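Long-range contact in oxysterol-binding protein homolog 3 (Saccharomyces cerevisiae, PDB 4IC4), which carries lipids in a hydrophobic pocket of its OSBP-related domain and transfers them between membranes, coupled to phosphoinositides, helping to maintain intracellular sterol distribution: residues T64-I69 / L116-N121. Numbering follows the deposited sequence.
Sequences TSNEPI and LRKPFN
Asn66 CG lies beside the backbone N, anti to the carbonyl carbon (chi1 -64°), and chi2 of 147° turns OD1 over the centre of the Phe120 ring, 3.6 Å above its plane. Phe120 CG likewise stands beside its backbone N (chi1 -79°). The ring edge meets Glu67 O, 3.3 Å from CD2. Asn66 and Lys118 form a short parallel bridge joining strands 66-67 and 118-120 of the OSBP-related domain, flanked by Lys118 N to Ser65 O (3.0 Å), nearly straight and in the carbonyl plane, and by Glu67 N to Lys118 O (2.9 Å). Lys118 O is gripped twice, since Asn66 ND2 also donates to it at 3.2 Å; both donors stand well out of the carbonyl plane, and the ND2 bond is bent. Beyond the corner at Pro68, the centre of an inverse gamma turn, Ile69 O accepts from Phe120 N at 2.8 Å. Glu67, extended beyond CG, lies alongside Pro119 while its carboxylate pairs with Arg114. The Phe120 side chain also touches Ile327 of helix 325-331, and Lys342 bonds to Asn66 OD1. An alanine at Phe120 would remove the ring under Asn66 OD1 and CB and would probably loosen the packing against that helix. Lys118, like nearby Met61, belongs to the phosphatidylinositol 4-phosphate site; its NZ lies 3.1 Å from Asn66 ND2, but two donors cannot satisfy each other, so the ammonium is probably available to an anionic ligand.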
loop_
_atom_site.group_PDB
_atom_site.type_symbol
_atom_site.label_atom_id
_atom_site.label_comp_id
_atom_site.label_asym_id
_atom_site.label_seq_id
_atom_site.Cartn_x
_atom_site.Cartn_y
_atom_site.Cartn_z
ATOM N N THR A 64 10.371 10.015 -14.549
ATOM C CA THR A 64 9.407 9.458 -15.491
ATOM C C THR A 64 9.122 7.980 -15.228
ATOM O O THR A 64 8.164 7.420 -15.768
ATOM C CB THR A 64 9.893 9.633 -16.938
ATOM O OG1 THR A 64 11.234 9.145 -17.049
ATOM C CG2 THR A 64 9.840 11.101 -17.341
ATOM N N SER A 65 9.954 7.350 -14.400
ATOM C CA SER A 65 9.770 5.945 -14.046
ATOM C C SER A 65 8.772 5.828 -12.898
ATOM O O SER A 65 8.398 4.726 -12.500
ATOM C CB SER A 65 11.092 5.319 -13.600
ATOM O OG SER A 65 12.062 5.338 -14.634
ATOM N N ASN A 66 8.349 6.970 -12.367
ATOM C CA ASN A 66 7.416 6.993 -11.244
ATOM C C ASN A 66 5.972 7.300 -11.622
ATOM O O ASN A 66 5.674 7.735 -12.738
ATOM C CB ASN A 66 7.849 8.060 -10.229
ATOM C CG ASN A 66 9.189 7.766 -9.594
ATOM O OD1 ASN A 66 9.943 8.687 -9.269
ATOM N ND2 ASN A 66 9.489 6.495 -9.393
ATOM N N GLU A 67 5.083 7.042 -10.665
ATOM C CA GLU A 67 3.672 7.383 -10.767
ATOM C C GLU A 67 3.597 8.469 -9.684
ATOM O O GLU A 67 4.424 8.482 -8.766
ATOM C CB GLU A 67 2.765 6.187 -10.455
ATOM C CG GLU A 67 3.077 5.449 -9.176
ATOM C CD GLU A 67 2.155 4.264 -8.957
ATOM O OE1 GLU A 67 1.482 3.847 -9.925
ATOM O OE2 GLU A 67 2.111 3.746 -7.823
ATOM N N PRO A 68 2.623 9.385 -9.773
ATOM C CA PRO A 68 2.503 10.470 -8.793
ATOM C C PRO A 68 2.034 10.226 -7.360
ATOM O O PRO A 68 1.150 10.925 -6.870
ATOM C CB PRO A 68 1.634 11.493 -9.524
ATOM C CG PRO A 68 0.721 10.630 -10.318
ATOM C CD PRO A 68 1.632 9.541 -10.854
ATOM N N ILE A 69 2.630 9.244 -6.693
ATOM C CA ILE A 69 2.333 8.970 -5.282
ATOM C C ILE A 69 3.594 8.389 -4.649
ATOM O O ILE A 69 4.497 7.934 -5.356
ATOM C CB ILE A 69 1.163 7.953 -5.057
ATOM C CG1 ILE A 69 1.486 6.607 -5.704
ATOM C CG2 ILE A 69 -0.153 8.538 -5.551
ATOM C CD1 ILE A 69 0.539 5.503 -5.261
ATOM N N LEU A 116 3.466 -0.339 -15.013
ATOM C CA LEU A 116 4.506 0.323 -15.805
ATOM C C LEU A 116 5.435 1.242 -15.008
ATOM O O LEU A 116 6.611 1.381 -15.351
ATOM C CB LEU A 116 3.867 1.120 -16.944
ATOM C CG LEU A 116 3.120 0.308 -18.005
ATOM C CD1 LEU A 116 2.308 1.240 -18.880
ATOM C CD2 LEU A 116 4.117 -0.480 -18.839
ATOM N N ARG A 117 4.912 1.870 -13.959
ATOM C CA ARG A 117 5.710 2.777 -13.131
ATOM C C ARG A 117 5.664 2.388 -11.656
ATOM O O ARG A 117 4.872 1.536 -11.254
ATOM C CB ARG A 117 5.218 4.219 -13.279
ATOM C CG ARG A 117 5.474 4.869 -14.633
ATOM C CD ARG A 117 4.177 5.021 -15.390
ATOM N NE ARG A 117 4.275 5.946 -16.514
ATOM C CZ ARG A 117 3.281 6.181 -17.363
ATOM N NH1 ARG A 117 2.119 5.554 -17.213
ATOM N NH2 ARG A 117 3.446 7.039 -18.360
ATOM N N LYS A 118 6.516 3.025 -10.851
ATOM C CA LYS A 118 6.589 2.755 -9.417
ATOM C C LYS A 118 6.416 4.046 -8.615
ATOM O O LYS A 118 6.652 5.137 -9.124
ATOM C CB LYS A 118 7.943 2.133 -9.066
ATOM C CG LYS A 118 9.115 3.097 -9.176
ATOM C CD LYS A 118 10.431 2.417 -8.832
ATOM C CE LYS A 118 11.591 3.398 -8.903
ATOM N NZ LYS A 118 11.411 4.530 -7.948
ATOM N N PRO A 119 5.988 3.936 -7.350
ATOM C CA PRO A 119 5.812 5.143 -6.537
ATOM C C PRO A 119 7.152 5.775 -6.175
ATOM O O PRO A 119 8.198 5.135 -6.275
ATOM C CB PRO A 119 5.098 4.625 -5.288
ATOM C CG PRO A 119 4.384 3.394 -5.773
ATOM C CD PRO A 119 5.411 2.759 -6.680
ATOM N N PHE A 120 7.113 7.040 -5.770
ATOM C CA PHE A 120 8.320 7.737 -5.337
ATOM C C PHE A 120 8.773 7.123 -4.017
ATOM O O PHE A 120 7.942 6.754 -3.178
ATOM C CB PHE A 120 8.030 9.209 -5.059
ATOM C CG PHE A 120 7.940 10.069 -6.283
ATOM C CD1 PHE A 120 8.915 11.030 -6.538
ATOM C CD2 PHE A 120 6.855 9.971 -7.145
ATOM C CE1 PHE A 120 8.807 11.884 -7.630
ATOM C CE2 PHE A 120 6.738 10.821 -8.239
ATOM C CZ PHE A 120 7.717 11.784 -8.480
ATOM N N ASN A 121 10.084 7.016 -3.825
ATOM C CA ASN A 121 10.613 6.502 -2.568
ATOM C C ASN A 121 10.440 7.611 -1.533
ATOM O O ASN A 121 10.895 8.735 -1.735
ATOM C CB ASN A 121 12.103 6.175 -2.692
ATOM C CG ASN A 121 12.369 5.018 -3.623
ATOM O OD1 ASN A 121 11.825 3.932 -3.446
ATOM N ND2 ASN A 121 13.217 5.242 -4.620
HETATM O O HOH W 1 2.984 1.319 -8.865
#